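Local coordinates for protein putative S41 protease (Bacteroides fragilis NCTC 9343, PDB 3K50) that is of uncharacterised function but, as a putative S41-family protease with a PDZ-like domain, probably hydrolyses peptide bonds in proteins, at residues A[192-195]-A[196-199]; A[204-207]-A[208-211]; A[214-217]-A[218-221]; A[241-244]-A[245-249]. All coordinates share one frame; numbering follows the deposited sequence.

The four contacts follow one another along the chain within the S41 peptidase region. Contact 1 lies where strand 187-194 of the six-stranded mixed sheet runs out into a loop, contact 2 where that loop enters helix 207-221, contact 3 on the last turns of the same helix, and contact 4 on helix 239-249. Their centres are 11 to 16 Å apart. Contacts 1 and 2 are joined by a probable hydrogen bond from Asn209 N to Ala199 O; Cys241 of contact 4 packs against both, and Phe216 of contact 3 lies on Leu245, Met248 and Leu249. Strand exit and two helices thus form one packed unit, consistent with the ClpP/crotonase-like core of S41 peptidases.

Contact 1. Residues A[192-195]-A[196-199]; sequences LMYN and EFKA
Tyr194 ends strand 187-194 and Phe197 lies three residues on, at the centre of an inverse gamma turn whose Lys198 N to Glu196 O bond, 3.0 Å, is weak. The two rings form a T-shaped pair: their planes are at 89° and their centroids 5.0 Å apart, with Tyr194 giving the edge and Phe197 the face. Tyr194 CE2 stands over the centre of the Phe197 ring, 3.7 Å from Phe197 CD2. With CG of Tyr194 anti to its nitrogen (chi1 -177°), the phenol reaches forward along the chain, and Glu196 O comes over one of its faces, 3.3 Å from Tyr194 CZ. At the far end Tyr194 OH donates to a water at 2.5 Å, which lies in the ring plane and donates in turn to Lys198 O at 2.9 Å, so the bridge ties the hydroxyl to the loop's backbone. Strand pairing continues up to this point, for Tyr194 shares a backbone hydrogen bond with Asp230 at the end of strand 226-230. The phenol packs on Leu212 of helix 207-221 and Cys241 of helix 239-249, while Phe197 is wedged between helix 239-249 and Ala304, Ala305 and Val308 of helix 304-312.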
ATOM      1  N   LEU A 192       2.146   9.378 -10.291  1.00 27.24           N
ATOM      2  CA  LEU A 192       3.031   8.563  -9.495  1.00 29.22           C
ATOM      3  C   LEU A 192       2.324   7.394  -8.838  1.00 27.94           C
ATOM      4  O   LEU A 192       1.433   7.586  -8.029  1.00 27.98           O
ATOM      5  CB  LEU A 192       3.681   9.416  -8.394  1.00 29.64           C
ATOM      6  CG  LEU A 192       4.653   8.780  -7.390  1.00 34.78           C
ATOM      7  CD1 LEU A 192       5.954   8.385  -8.090  1.00 31.28           C
ATOM      8  CD2 LEU A 192       4.945   9.728  -6.284  1.00 29.56           C
HETATM    9  N   MSE A 193       2.794   6.194  -9.164  1.00 26.73           N
HETATM   10  CA  MSE A 193       2.376   4.951  -8.517  1.00 26.38           C
HETATM   11  C   MSE A 193       3.436   4.651  -7.422  1.00 32.07           C
HETATM   12  O   MSE A 193       4.513   4.164  -7.728  1.00 31.64           O
HETATM   13  CB  MSE A 193       2.233   3.837  -9.545  1.00 25.76           C
HETATM   14  CG  MSE A 193       1.392   2.705  -9.105  1.00 26.91           C
HETATM   15 SE   MSE A 193       1.855   1.706  -7.473  0.75 25.60          SE
HETATM   16  CE  MSE A 193       0.218   0.622  -7.442  1.00 32.58           C
ATOM     17  N   TYR A 194       3.107   5.014  -6.167  1.00 33.50           N
ATOM     18  CA  TYR A 194       4.006   4.920  -5.005  1.00 32.57           C
ATOM     19  C   TYR A 194       3.439   3.856  -4.103  1.00 31.18           C
ATOM     20  O   TYR A 194       2.372   4.044  -3.519  1.00 27.11           O
ATOM     21  CB  TYR A 194       4.060   6.254  -4.260  1.00 33.11           C
ATOM     22  CG  TYR A 194       5.014   6.296  -3.062  1.00 30.70           C
ATOM     23  CD1 TYR A 194       6.358   6.241  -3.243  1.00 29.68           C
ATOM     24  CD2 TYR A 194       4.541   6.499  -1.772  1.00 31.85           C
ATOM     25  CE1 TYR A 194       7.266   6.333  -2.132  1.00 30.09           C
ATOM     26  CE2 TYR A 194       5.405   6.595  -0.665  1.00 30.47           C
ATOM     27  CZ  TYR A 194       6.754   6.523  -0.852  1.00 30.17           C
ATOM     28  OH  TYR A 194       7.606   6.628   0.218  1.00 26.80           O
ATOM     29  N   ASN A 195       4.144   2.743  -3.963  1.00 29.66           N
ATOM     30  CA  ASN A 195       3.487   1.553  -3.368  1.00 30.56           C
ATOM     31  C   ASN A 195       3.785   1.209  -1.923  1.00 31.02           C
ATOM     32  O   ASN A 195       3.157   0.327  -1.395  1.00 30.09           O
ATOM     33  CB  ASN A 195       3.771   0.322  -4.261  1.00 28.24           C
ATOM     34  CG  ASN A 195       2.639  -0.710  -4.228  1.00 35.51           C
ATOM     35  OD1 ASN A 195       1.483  -0.352  -4.295  1.00 36.49           O
ATOM     36  ND2 ASN A 195       2.985  -1.972  -4.077  1.00 31.54           N
ATOM     37  N   GLU A 196       4.718   1.913  -1.290  1.00 32.06           N
ATOM     38  CA  GLU A 196       5.094   1.598   0.061  1.00 31.76           C
ATOM     39  C   GLU A 196       5.860   2.759   0.646  1.00 32.33           C
ATOM     40  O   GLU A 196       6.728   3.312  -0.009  1.00 30.65           O
ATOM     41  CB  GLU A 196       5.981   0.333   0.086  1.00 33.17           C
ATOM     42  CG  GLU A 196       6.192  -0.177   1.422  1.00 36.83           C
ATOM     43  CD  GLU A 196       7.178  -1.336   1.497  1.00 45.05           C
ATOM     44  OE1 GLU A 196       7.850  -1.664   0.498  1.00 46.61           O
ATOM     45  OE2 GLU A 196       7.277  -1.901   2.602  1.00 42.27           O
ATOM     46  N   PHE A 197       5.492   3.165   1.867  1.00 30.26           N
ATOM     47  CA  PHE A 197       6.220   4.223   2.561  1.00 30.75           C
ATOM     48  C   PHE A 197       7.450   3.591   3.234  1.00 30.36           C
ATOM     49  O   PHE A 197       7.457   3.289   4.441  1.00 31.45           O
ATOM     50  CB  PHE A 197       5.303   4.941   3.571  1.00 30.85           C
ATOM     51  CG  PHE A 197       4.211   5.761   2.910  1.00 27.84           C
ATOM     52  CD1 PHE A 197       3.104   5.161   2.405  1.00 29.39           C
ATOM     53  CD2 PHE A 197       4.320   7.134   2.804  1.00 35.54           C
ATOM     54  CE1 PHE A 197       2.121   5.905   1.771  1.00 30.34           C
ATOM     55  CE2 PHE A 197       3.345   7.882   2.174  1.00 34.70           C
ATOM     56  CZ  PHE A 197       2.246   7.257   1.645  1.00 34.59           C
ATOM     57  N   LYS A 198       8.509   3.459   2.462  1.00 30.94           N
ATOM     58  CA  LYS A 198       9.736   2.829   2.919  1.00 33.20           C
ATOM     59  C   LYS A 198      10.909   3.663   2.403  1.00 31.78           C
ATOM     60  O   LYS A 198      10.962   3.964   1.229  1.00 33.85           O
ATOM     61  CB  LYS A 198       9.759   1.393   2.378  1.00 34.62           C
ATOM     62  CG  LYS A 198      10.786   0.505   3.079  1.00 38.86           C
ATOM     63  CD  LYS A 198      10.731  -0.882   2.541  1.00 43.53           C
ATOM     64  CE  LYS A 198      11.766  -1.778   3.151  1.00 52.80           C
ATOM     65  NZ  LYS A 198      11.629  -3.118   2.516  1.00 61.10           N
ATOM     66  N   ALA A 199      11.837   4.008   3.284  1.00 30.12           N
ATOM     67  CA  ALA A 199      12.878   4.952   2.998  1.00 30.17           C
ATOM     68  C   ALA A 199      13.996   4.353   2.179  1.00 33.49           C
ATOM     69  O   ALA A 199      14.534   5.037   1.335  1.00 29.82           O
ATOM     70  CB  ALA A 199      13.403   5.592   4.329  1.00 33.05           C
TER
HETATM   71  O   HOH W   1      10.074   6.326  -0.103  1.00 26.90           O

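Contact 2. Residues A[204-207]-A[208-211]; sequences DSQA and YNDD
Asn209 and Gln206, three residues apart at the start of helix 207-221, are linked through their side-chain amides. Asn209 ND2 donates to Gln206 OE1 at 3.2 Å, with a nearly straight N-H...O angle of 173°. Gln206 NE2, however, crowds Asn209 ND2 at 3.0 Å, donor against donor, so the amide pairing is imperfect. The acceptor lies in the Asn209 amide plane, yet the donor arrives above the Gln206 carbonyl plane and not on a lone pair; the two amide planes are 72° apart. A bend at chi2 (-80°) turns the Gln206 amide across the helix start toward Asn209. The same oxygen also takes a weak bond from Arg213. The backbone supplies the next acceptors: Gln206 O receives Asp210 N at 2.8 Å, and Ala207 O receives Asp211 N at 3.1 Å.

Gln206 holds the N-cap position, and just before it Ser205 OG accepts from Ala207 N at 3.0 Å. This is an ST turn, in which a hydroxyl takes up one of the first amide N-H groups of the helix. Ala207 O has a second donor in a water at 2.8 Å, which also donates to Asp211 OD1 at 2.9 Å and so links that carboxylate to the carbonyl one turn back. Both acids have charged partners further along the helix, Asp211 with Arg214 and Asp210 with Arg213, each through OD1. On the inner side the backbone of Asn209 bonds to Ala199, while its side chain rests on Cys241 and Leu244 of helix 239-249; Tyr208 packs against Val172, Pro175 and Pro201.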
ATOM      1  N   ASP A 204      18.990   1.926   7.708  1.00 52.44           N
ATOM      2  CA  ASP A 204      19.307   3.356   7.704  1.00 53.86           C
ATOM      3  C   ASP A 204      19.558   3.926   6.290  1.00 52.27           C
ATOM      4  O   ASP A 204      20.278   4.913   6.139  1.00 53.57           O
ATOM      5  CB  ASP A 204      20.535   3.618   8.621  1.00 56.04           C
ATOM      6  N   SER A 205      18.989   3.300   5.262  1.00 48.19           N
ATOM      7  CA  SER A 205      19.148   3.785   3.891  1.00 44.14           C
ATOM      8  C   SER A 205      18.018   4.772   3.533  1.00 42.69           C
ATOM      9  O   SER A 205      16.884   4.634   3.969  1.00 42.85           O
ATOM     10  CB  SER A 205      19.162   2.625   2.914  1.00 43.28           C
ATOM     11  OG  SER A 205      19.178   3.082   1.575  1.00 35.98           O
ATOM     12  N   GLN A 206      18.370   5.782   2.757  1.00 43.42           N
ATOM     13  CA  GLN A 206      17.434   6.755   2.222  1.00 42.83           C
ATOM     14  C   GLN A 206      17.257   6.534   0.711  1.00 39.80           C
ATOM     15  O   GLN A 206      16.624   7.335   0.011  1.00 37.95           O
ATOM     16  CB  GLN A 206      17.963   8.156   2.508  1.00 42.82           C
ATOM     17  CG  GLN A 206      17.665   8.613   3.902  1.00 50.80           C
ATOM     18  CD  GLN A 206      16.245   9.130   4.071  1.00 62.42           C
ATOM     19  OE1 GLN A 206      15.847  10.235   3.554  1.00 53.52           O
ATOM     20  NE2 GLN A 206      15.471   8.367   4.845  1.00 66.18           N
ATOM     21  N   ALA A 207      17.799   5.427   0.213  1.00 36.04           N
ATOM     22  CA  ALA A 207      17.784   5.146  -1.213  1.00 35.92           C
ATOM     23  C   ALA A 207      16.409   5.361  -1.877  1.00 35.26           C
ATOM     24  O   ALA A 207      16.351   5.976  -2.941  1.00 35.21           O
ATOM     25  CB  ALA A 207      18.315   3.720  -1.498  1.00 32.57           C
ATOM     26  N   TYR A 208      15.323   4.912  -1.262  1.00 33.44           N
ATOM     27  CA  TYR A 208      14.007   5.048  -1.943  1.00 33.55           C
ATOM     28  C   TYR A 208      13.467   6.441  -1.807  1.00 33.41           C
ATOM     29  O   TYR A 208      12.789   6.908  -2.696  1.00 30.69           O
ATOM     30  CB  TYR A 208      12.981   4.083  -1.420  1.00 30.82           C
ATOM     31  CG  TYR A 208      13.392   2.619  -1.475  1.00 34.44           C
ATOM     32  CD1 TYR A 208      14.187   2.127  -2.505  1.00 30.99           C
ATOM     33  CD2 TYR A 208      12.884   1.694  -0.531  1.00 35.66           C
ATOM     34  CE1 TYR A 208      14.526   0.777  -2.563  1.00 35.98           C
ATOM     35  CE2 TYR A 208      13.200   0.326  -0.593  1.00 31.25           C
ATOM     36  CZ  TYR A 208      14.005  -0.128  -1.613  1.00 35.92           C
ATOM     37  OH  TYR A 208      14.340  -1.475  -1.687  1.00 35.17           O
ATOM     38  N   ASN A 209      13.732   7.083  -0.676  1.00 31.78           N
ATOM     39  CA  ASN A 209      13.361   8.473  -0.551  1.00 32.41           C
ATOM     40  C   ASN A 209      14.097   9.322  -1.599  1.00 31.99           C
ATOM     41  O   ASN A 209      13.513  10.263  -2.134  1.00 30.72           O
ATOM     42  CB  ASN A 209      13.660   9.009   0.813  1.00 27.76           C
ATOM     43  CG  ASN A 209      12.682   8.602   1.812  1.00 34.70           C
ATOM     44  OD1 ASN A 209      11.593   8.114   1.485  1.00 34.13           O
ATOM     45  ND2 ASN A 209      13.034   8.830   3.088  1.00 39.09           N
ATOM     46  N   ASP A 210      15.346   8.975  -1.923  1.00 32.23           N
ATOM     47  CA  ASP A 210      16.069   9.692  -2.989  1.00 32.04           C
ATOM     48  C   ASP A 210      15.478   9.386  -4.380  1.00 30.15           C
ATOM     49  O   ASP A 210      15.496  10.241  -5.247  1.00 29.58           O
ATOM     50  CB  ASP A 210      17.608   9.501  -2.889  1.00 31.35           C
ATOM     51  CG  ASP A 210      18.205  10.305  -1.710  1.00 37.00           C
ATOM     52  OD1 ASP A 210      17.574  11.303  -1.318  1.00 37.58           O
ATOM     53  OD2 ASP A 210      19.275   9.965  -1.159  1.00 39.40           O
ATOM     54  N   ASP A 211      14.997   8.169  -4.598  1.00 32.97           N
ATOM     55  CA  ASP A 211      14.258   7.846  -5.829  1.00 29.05           C
ATOM     56  C   ASP A 211      13.022   8.751  -5.896  1.00 29.11           C
ATOM     57  O   ASP A 211      12.659   9.240  -6.958  1.00 31.43           O
ATOM     58  CB  ASP A 211      13.740   6.402  -5.826  1.00 28.45           C
ATOM     59  CG  ASP A 211      14.814   5.391  -5.980  1.00 36.98           C
ATOM     60  OD1 ASP A 211      15.877   5.741  -6.543  1.00 35.58           O
ATOM     61  OD2 ASP A 211      14.599   4.224  -5.560  1.00 40.22           O
TER
HETATM   62  O   HOH W   2      18.320   6.270  -4.978  1.00 48.71           O

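Contact 3. Residues A[214-217]-A[218-221]; sequences RAFR and DFQT
Phe219 turns its edge to the face of Phe216, three residues earlier on helix 207-221. The planes stand at 84° and the centroids are 5.7 Å apart, a T-shaped pair; Phe219 CD2 lies over the Phe216 ring toward its rim, 4.3 Å from Phe216 CG. The Phe219 ring also offers a face to the backbone: Ala215 O sits over it, 3.3 Å from Phe219 CD2. That placement follows from chi1 of -71°, which sets CG beside the backbone N and so folds the ring back along the preceding turn. Ala215 O itself is engaged by Phe219 N at 2.8 Å.

On the outer side the Arg217 and Asp218 side chains cross at a slant, while guanidinium and carboxylate planes are only 26° apart. Arg217 NH2 reaches the syn side of Asp218 OD1 at 3.2 Å in a bent salt bridge, with each group somewhat out of the other's plane. The arginine chain is extended from CB and then turns at chi3, which returns the guanidinium to its neighbour. Nearer the end of the helix, Arg217 O accepts twice, from Thr221 N at 3.0 Å and from Thr221 OG1 at 3.1 Å, the hydroxyl coming from above the carbonyl plane.

The helix is the crossover of the beta-alpha-beta unit 187-194/207-221/226-230; Phe219 meets Phe227 of that unit edge-to-face and stacks on Phe179 of strand 176-184, while Phe216 lies on helix 239-249. The chemistry thus divides the helix: aromatic rings join sheet and neighbouring helix, while the salt bridge, between partly exposed and exposed residues, probably adds only modest stability.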
ATOM      1  N   ARG A 214      13.896  12.208  -6.771  1.00 31.53           N
ATOM      2  CA  ARG A 214      14.314  12.299  -8.162  1.00 31.32           C
ATOM      3  C   ARG A 214      13.118  12.451  -9.080  1.00 30.38           C
ATOM      4  O   ARG A 214      13.203  13.188 -10.041  1.00 33.94           O
ATOM      5  CB  ARG A 214      15.144  11.076  -8.537  1.00 35.71           C
ATOM      6  CG  ARG A 214      15.763  11.154  -9.944  1.00 41.97           C
ATOM      7  CD  ARG A 214      17.044  10.336 -10.108  1.00 64.20           C
ATOM      8  NE  ARG A 214      16.948   8.987  -9.549  1.00 76.17           N
ATOM      9  CZ  ARG A 214      17.397   8.588  -8.348  1.00 78.70           C
ATOM     10  NH1 ARG A 214      18.031   9.396  -7.477  1.00 71.91           N
ATOM     11  NH2 ARG A 214      17.208   7.330  -8.009  1.00 78.99           N
ATOM     12  N   ALA A 215      12.049  11.711  -8.790  1.00 28.64           N
ATOM     13  CA  ALA A 215      10.794  11.775  -9.498  1.00 30.57           C
ATOM     14  C   ALA A 215      10.217  13.213  -9.389  1.00 32.54           C
ATOM     15  O   ALA A 215       9.792  13.807 -10.391  1.00 30.72           O
ATOM     16  CB  ALA A 215       9.792  10.739  -8.868  1.00 27.99           C
ATOM     17  N   PHE A 216      10.225  13.776  -8.173  1.00 30.22           N
ATOM     18  CA  PHE A 216       9.674  15.136  -7.988  1.00 32.00           C
ATOM     19  C   PHE A 216      10.531  16.216  -8.729  1.00 34.62           C
ATOM     20  O   PHE A 216       9.995  17.149  -9.326  1.00 31.57           O
ATOM     21  CB  PHE A 216       9.438  15.420  -6.511  1.00 31.21           C
ATOM     22  CG  PHE A 216       8.107  14.958  -6.019  1.00 30.40           C
ATOM     23  CD1 PHE A 216       7.837  13.610  -5.830  1.00 37.47           C
ATOM     24  CD2 PHE A 216       7.094  15.853  -5.810  1.00 28.52           C
ATOM     25  CE1 PHE A 216       6.581  13.198  -5.459  1.00 34.11           C
ATOM     26  CE2 PHE A 216       5.859  15.459  -5.363  1.00 31.60           C
ATOM     27  CZ  PHE A 216       5.591  14.128  -5.195  1.00 32.80           C
ATOM     28  N   ARG A 217      11.850  16.064  -8.733  1.00 31.26           N
ATOM     29  CA  ARG A 217      12.680  16.936  -9.505  1.00 32.90           C
ATOM     30  C   ARG A 217      12.265  16.875 -11.003  1.00 30.41           C
ATOM     31  O   ARG A 217      12.163  17.908 -11.649  1.00 28.26           O
ATOM     32  CB  ARG A 217      14.140  16.519  -9.357  1.00 30.52           C
ATOM     33  CG  ARG A 217      15.158  17.472 -10.064  1.00 35.08           C
ATOM     34  CD  ARG A 217      16.508  16.767 -10.278  1.00 44.57           C
ATOM     35  NE  ARG A 217      16.310  15.531 -11.038  1.00 61.57           N
ATOM     36  CZ  ARG A 217      17.267  14.696 -11.434  1.00 68.56           C
ATOM     37  NH1 ARG A 217      18.546  14.959 -11.184  1.00 64.02           N
ATOM     38  NH2 ARG A 217      16.924  13.601 -12.119  1.00 69.20           N
ATOM     39  N   ASP A 218      12.041  15.673 -11.533  1.00 29.78           N
ATOM     40  CA  ASP A 218      11.614  15.468 -12.927  1.00 31.74           C
ATOM     41  C   ASP A 218      10.227  16.082 -13.147  1.00 30.99           C
ATOM     42  O   ASP A 218       9.983  16.726 -14.171  1.00 28.63           O
ATOM     43  CB  ASP A 218      11.608  13.978 -13.298  1.00 33.92           C
ATOM     44  CG  ASP A 218      13.019  13.364 -13.400  1.00 38.50           C
ATOM     45  OD1 ASP A 218      14.038  14.124 -13.362  1.00 42.16           O
ATOM     46  OD2 ASP A 218      13.090  12.117 -13.516  1.00 43.03           O
ATOM     47  N   PHE A 219       9.347  15.957 -12.153  1.00 35.52           N
ATOM     48  CA  PHE A 219       8.045  16.594 -12.270  1.00 33.11           C
ATOM     49  C   PHE A 219       8.153  18.106 -12.378  1.00 34.56           C
ATOM     50  O   PHE A 219       7.469  18.689 -13.189  1.00 29.93           O
ATOM     51  CB  PHE A 219       7.126  16.251 -11.123  1.00 36.27           C
ATOM     52  CG  PHE A 219       6.633  14.818 -11.138  1.00 30.08           C
ATOM     53  CD1 PHE A 219       6.209  14.209 -12.317  1.00 38.68           C
ATOM     54  CD2 PHE A 219       6.545  14.113  -9.972  1.00 37.06           C
ATOM     55  CE1 PHE A 219       5.742  12.919 -12.310  1.00 37.36           C
ATOM     56  CE2 PHE A 219       6.072  12.795  -9.960  1.00 40.07           C
ATOM     57  CZ  PHE A 219       5.696  12.204 -11.123  1.00 36.98           C
ATOM     58  N   GLN A 220       8.993  18.729 -11.545  1.00 32.86           N
ATOM     59  CA  GLN A 220       9.144  20.182 -11.579  1.00 33.71           C
ATOM     60  C   GLN A 220       9.764  20.622 -12.932  1.00 34.82           C
ATOM     61  O   GLN A 220       9.306  21.562 -13.554  1.00 36.78           O
ATOM     62  CB  GLN A 220      10.018  20.643 -10.425  1.00 35.19           C
ATOM     63  CG  GLN A 220      10.175  22.150 -10.328  1.00 38.40           C
ATOM     64  CD  GLN A 220      11.341  22.526  -9.457  1.00 56.65           C
ATOM     65  OE1 GLN A 220      12.426  21.924  -9.552  1.00 53.85           O
ATOM     66  NE2 GLN A 220      11.139  23.534  -8.593  1.00 63.76           N
ATOM     67  N   THR A 221      10.799  19.928 -13.384  1.00 33.65           N
ATOM     68  CA  THR A 221      11.398  20.220 -14.653  1.00 32.82           C
ATOM     69  C   THR A 221      10.349  20.201 -15.766  1.00 35.38           C
ATOM     70  O   THR A 221      10.371  21.062 -16.637  1.00 33.95           O
ATOM     71  CB  THR A 221      12.480  19.199 -14.980  1.00 35.67           C
ATOM     72  OG1 THR A 221      13.544  19.391 -14.050  1.00 39.98           O
ATOM     73  CG2 THR A 221      12.995  19.378 -16.463  1.00 31.69           C
TER

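Contact 4. Residues A[241-244]-A[245-249]; sequences CAQL and LCTML
Leu244 and Met248, a selenomethionine one helical turn later, cross on one flank of helix 239-249. From Met248 CB outward, the chain first runs past the backbone: CB lies 3.7 Å from Leu244 O, and chi1 of -69° sets CG beside the nitrogen and so 3.6 Å from the same oxygen. Further out, SE approaches Leu244 CD1 at 4.1 Å. There the chain bends, chi3 being -60°, and the terminal CE comes back to touch the leucine branch point, 3.9 Å from Leu244 CG and equally near CD1. The carbonyl passed on the way is itself engaged, since Leu244 O accepts from Met248 N at 3.1 Å.

A second side chain bonds back to the helix. Thr247 OG1 donates to Gln243 O at 2.9 Å, while Thr247 N reaches the same oxygen at 3.0 Å from the opposite face of the carbonyl plane, so two donors grip one buried acceptor. OG1 also accepts from Asn278 N, and Gln243, lying alongside and pointing the same way, spends its NE2 on Thr276 O.

Every touching residue is buried. Ala242 packs on Met307 and Val308 of helix 304-312, Cys246 meets Val308 and Leu312 of the same helix, and Leu249 rests on Phe227 and Leu229 of strand 226-230. Such a helix, enclosed between neighbouring helices and a largely parallel sheet, is consistent with the ClpP/crotonase-like core of S41 peptidases.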
ATOM      1  N   CYS A 241       8.546   9.094   5.614  1.00 31.00           N
ATOM      2  CA  CYS A 241       8.320   9.047   4.166  1.00 28.12           C
ATOM      3  C   CYS A 241       7.092   9.856   3.835  1.00 29.73           C
ATOM      4  O   CYS A 241       7.095  10.610   2.872  1.00 30.23           O
ATOM      5  CB  CYS A 241       8.140   7.602   3.661  1.00 32.53           C
ATOM      6  SG  CYS A 241       9.660   6.645   3.828  1.00 37.24           S
ATOM      7  N   ALA A 242       6.045   9.707   4.640  1.00 29.11           N
ATOM      8  CA  ALA A 242       4.819  10.448   4.409  1.00 30.81           C
ATOM      9  C   ALA A 242       5.022  11.979   4.515  1.00 28.66           C
ATOM     10  O   ALA A 242       4.487  12.715   3.729  1.00 30.22           O
ATOM     11  CB  ALA A 242       3.706   9.978   5.365  1.00 25.42           C
ATOM     12  N   GLN A 243       5.808  12.423   5.487  1.00 28.56           N
ATOM     13  CA  GLN A 243       6.128  13.816   5.660  1.00 29.54           C
ATOM     14  C   GLN A 243       6.865  14.312   4.453  1.00 27.47           C
ATOM     15  O   GLN A 243       6.607  15.402   4.011  1.00 31.28           O
ATOM     16  CB  GLN A 243       6.977  14.021   6.927  1.00 28.51           C
ATOM     17  CG  GLN A 243       7.278  15.495   7.221  1.00 31.86           C
ATOM     18  CD  GLN A 243       8.235  15.688   8.374  1.00 32.17           C
ATOM     19  OE1 GLN A 243       8.947  14.757   8.747  1.00 30.75           O
ATOM     20  NE2 GLN A 243       8.294  16.908   8.909  1.00 31.81           N
ATOM     21  N   LEU A 244       7.836  13.556   3.970  1.00 26.55           N
ATOM     22  CA  LEU A 244       8.593  13.954   2.763  1.00 26.58           C
ATOM     23  C   LEU A 244       7.655  14.175   1.543  1.00 28.80           C
ATOM     24  O   LEU A 244       7.654  15.247   0.926  1.00 28.58           O
ATOM     25  CB  LEU A 244       9.668  12.902   2.424  1.00 29.88           C
ATOM     26  CG  LEU A 244      10.446  13.086   1.095  1.00 27.45           C
ATOM     27  CD1 LEU A 244      11.166  14.428   1.035  1.00 25.16           C
ATOM     28  CD2 LEU A 244      11.405  11.965   0.794  1.00 26.01           C
ATOM     29  N   LEU A 245       6.814  13.172   1.274  1.00 26.61           N
ATOM     30  CA  LEU A 245       5.836  13.193   0.183  1.00 27.19           C
ATOM     31  C   LEU A 245       4.901  14.429   0.291  1.00 29.69           C
ATOM     32  O   LEU A 245       4.693  15.199  -0.664  1.00 31.61           O
ATOM     33  CB  LEU A 245       5.029  11.887   0.202  1.00 25.80           C
ATOM     34  CG  LEU A 245       4.003  11.709  -0.911  1.00 30.62           C
ATOM     35  CD1 LEU A 245       4.651  11.850  -2.372  1.00 24.24           C
ATOM     36  CD2 LEU A 245       3.214  10.399  -0.744  1.00 30.65           C
ATOM     37  N   CYS A 246       4.320  14.630   1.461  1.00 31.15           N
ATOM     38  CA  CYS A 246       3.465  15.787   1.655  1.00 24.80           C
ATOM     39  C   CYS A 246       4.143  17.089   1.439  1.00 25.63           C
ATOM     40  O   CYS A 246       3.557  18.002   0.866  1.00 26.42           O
ATOM     41  CB  CYS A 246       2.928  15.798   3.077  1.00 25.37           C
ATOM     42  SG  CYS A 246       1.702  14.468   3.389  1.00 29.79           S
ATOM     43  N   THR A 247       5.388  17.194   1.926  1.00 28.01           N
ATOM     44  CA  THR A 247       6.134  18.430   1.846  1.00 27.17           C
ATOM     45  C   THR A 247       6.320  18.791   0.364  1.00 30.67           C
ATOM     46  O   THR A 247       6.249  19.948  -0.023  1.00 30.62           O
ATOM     47  CB  THR A 247       7.463  18.294   2.672  1.00 26.36           C
ATOM     48  OG1 THR A 247       7.150  18.266   4.097  1.00 31.22           O
ATOM     49  CG2 THR A 247       8.485  19.444   2.364  1.00 28.98           C
HETATM   50  N   MSE A 248       6.509  17.776  -0.473  1.00 28.83           N
HETATM   51  CA  MSE A 248       6.796  18.020  -1.876  1.00 26.42           C
HETATM   52  C   MSE A 248       5.539  18.255  -2.744  1.00 28.99           C
HETATM   53  O   MSE A 248       5.645  18.846  -3.825  1.00 34.47           O
HETATM   54  CB  MSE A 248       7.700  16.913  -2.429  1.00 27.57           C
HETATM   55  CG  MSE A 248       9.140  16.918  -1.885  1.00 24.28           C
HETATM   56 SE   MSE A 248      10.475  15.853  -2.761  0.75 23.48          SE
HETATM   57  CE  MSE A 248       9.657  14.195  -2.527  1.00 24.47           C
ATOM     58  N   LEU A 249       4.361  17.852  -2.279  1.00 31.75           N
ATOM     59  CA  LEU A 249       3.111  18.073  -3.038  1.00 31.05           C
ATOM     60  C   LEU A 249       2.459  19.396  -2.691  1.00 33.87           C
ATOM     61  O   LEU A 249       1.835  20.005  -3.534  1.00 38.67           O
ATOM     62  CB  LEU A 249       2.088  16.961  -2.749  1.00 28.06           C
ATOM     63  CG  LEU A 249       2.380  15.550  -3.213  1.00 26.76           C
ATOM     64  CD1 LEU A 249       1.541  14.449  -2.528  1.00 26.04           C
ATOM     65  CD2 LEU A 249       2.130  15.549  -4.786  1.00 27.47           C
TER